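Local coordinates for De novo designed protein CA01 (PDB 5E6G) that is a de novo designed, mostly helical protein with no known natural function, apparently made in work on designing structurally distinct proteins, at residues A[112-116]-A[117-121]. Sequence-based numbering, arbitrary orientation.
Sequences KRLLE and GKVTG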
loop_
_atom_site.group_PDB
_atom_site.type_symbol
_atom_site.label_atom_id
_atom_site.label_comp_id
_atom_site.label_asym_id
_atom_site.label_seq_id
_atom_site.Cartn_x
_atom_site.Cartn_y
_atom_site.Cartn_z
ATOM N N LYS A 112 -8.448 -2.340 11.933
ATOM C CA LYS A 112 -8.807 -2.311 13.346
ATOM C C LYS A 112 -8.421 -0.991 13.998
ATOM O O LYS A 112 -9.237 -0.348 14.655
ATOM C CB LYS A 112 -8.124 -3.459 14.086
ATOM C CG LYS A 112 -8.807 -4.809 13.951
ATOM C CD LYS A 112 -7.801 -5.962 14.000
ATOM C CE LYS A 112 -6.749 -5.787 15.096
ATOM N NZ LYS A 112 -5.816 -6.947 15.162
ATOM N N ARG A 113 -7.168 -0.595 13.812
ATOM C CA ARG A 113 -6.647 0.614 14.437
ATOM C C ARG A 113 -7.216 1.867 13.785
ATOM O O ARG A 113 -7.276 2.929 14.406
ATOM C CB ARG A 113 -5.119 0.626 14.368
ATOM C CG ARG A 113 -4.468 -0.239 15.434
ATOM C CD ARG A 113 -2.960 -0.311 15.268
ATOM N NE ARG A 113 -2.332 1.007 15.314
ATOM C CZ ARG A 113 -2.130 1.707 16.427
ATOM N NH1 ARG A 113 -2.515 1.227 17.602
ATOM N NH2 ARG A 113 -1.547 2.896 16.364
ATOM N N LEU A 114 -7.641 1.739 12.534
ATOM C CA LEU A 114 -8.214 2.862 11.807
ATOM C C LEU A 114 -9.611 3.198 12.320
ATOM O O LEU A 114 -9.933 4.363 12.554
ATOM C CB LEU A 114 -8.271 2.554 10.310
ATOM C CG LEU A 114 -8.842 3.672 9.437
ATOM C CD1 LEU A 114 -7.898 4.856 9.437
ATOM C CD2 LEU A 114 -9.102 3.184 8.019
ATOM N N LEU A 115 -10.436 2.173 12.498
ATOM C CA LEU A 115 -11.845 2.383 12.802
ATOM C C LEU A 115 -12.083 2.567 14.301
ATOM O O LEU A 115 -13.193 2.894 14.722
ATOM C CB LEU A 115 -12.673 1.218 12.245
ATOM C CG LEU A 115 -13.142 0.030 13.096
ATOM C CD1 LEU A 115 -13.685 -1.024 12.157
ATOM C CD2 LEU A 115 -12.070 -0.592 13.973
ATOM N N GLU A 116 -11.036 2.359 15.098
ATOM C CA GLU A 116 -11.072 2.695 16.520
ATOM C C GLU A 116 -10.255 3.967 16.772
ATOM O O GLU A 116 -9.964 4.317 17.916
ATOM C CB GLU A 116 -10.558 1.528 17.373
ATOM C CG GLU A 116 -9.060 1.290 17.320
ATOM C CD GLU A 116 -8.665 -0.039 17.944
ATOM O OE1 GLU A 116 -9.525 -0.676 18.588
ATOM O OE2 GLU A 116 -7.495 -0.449 17.787
ATOM N N GLY A 117 -9.882 4.645 15.687
ATOM C CA GLY A 117 -9.347 5.995 15.754
ATOM C C GLY A 117 -7.886 6.141 16.146
ATOM O O GLY A 117 -7.424 7.256 16.387
ATOM N N LYS A 118 -7.153 5.034 16.200
ATOM C CA LYS A 118 -5.766 5.064 16.668
ATOM C C LYS A 118 -4.765 5.443 15.575
ATOM O O LYS A 118 -3.576 5.605 15.853
ATOM C CB LYS A 118 -5.389 3.707 17.261
ATOM C CG LYS A 118 -5.989 3.451 18.630
ATOM C CD LYS A 118 -5.865 1.994 19.014
ATOM C CE LYS A 118 -6.144 1.788 20.489
ATOM N NZ LYS A 118 -6.097 0.348 20.848
ATOM N N VAL A 119 -5.241 5.579 14.339
ATOM C CA VAL A 119 -4.399 6.050 13.238
ATOM C C VAL A 119 -5.197 6.904 12.263
ATOM O O VAL A 119 -6.416 6.763 12.157
ATOM C CB VAL A 119 -3.755 4.882 12.450
ATOM C CG1 VAL A 119 -2.795 4.099 13.333
ATOM C CG2 VAL A 119 -4.825 3.966 11.866
ATOM N N THR A 120 -4.499 7.784 11.552
ATOM C CA THR A 120 -5.124 8.629 10.541
ATOM C C THR A 120 -5.096 7.939 9.185
ATOM O O THR A 120 -4.459 6.899 9.020
ATOM C CB THR A 120 -4.416 9.992 10.418
ATOM O OG1 THR A 120 -3.049 9.792 10.038
ATOM C CG2 THR A 120 -4.474 10.749 11.734
ATOM N N GLY A 121 -5.788 8.529 8.215
ATOM C CA GLY A 121 -5.808 8.004 6.864
ATOM C C GLY A 121 -4.415 7.959 6.269
ATOM O O GLY A 121 -4.068 7.021 5.549
#
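Arg113 lies across the turn that follows its own helix, its side chain at about a right angle to those of Lys118 and Val119. A bend at chi3 (58°) turns the guanidinium over this turn. Lys118 CB sits over one guanidinium face, 3.7 Å above the plane and offset toward the rim. Val119 CG1 approaches the same group obliquely, 3.5 Å from Arg113 NH2. The backbone of this turn forms a Schellman motif. Lys118 N donates to Arg113 O at 2.8 Å, and Gly117 N to Leu114 O at 3.1 Å. Gly117 is the C-prime residue, with positive phi (79°). Val119 N adds a weak bond to Arg113 O. With an alanine in place of Arg113 the guanidinium is gone, and Lys118 CB and Val119 CG1 would probably lose the contacts it makes. Farther out, the extended Lys118 chain passes Glu116 obliquely, with Lys118 CD 3.2 Å from Glu116 OE2. Lys118 NZ makes a long, weak salt bridge to Glu116 OE2 at 3.5 Å. Val119 CG2 points back at the helix and packs on Leu114 CA at 3.6 Å, and Leu114 CD1 touches the same methyl. The turn joins helix 97-115 to helix 121-130, where Thr120 is the N-cap. Leu114 also touches Met26 and Ile30, which ties this helix end to helix 24-50.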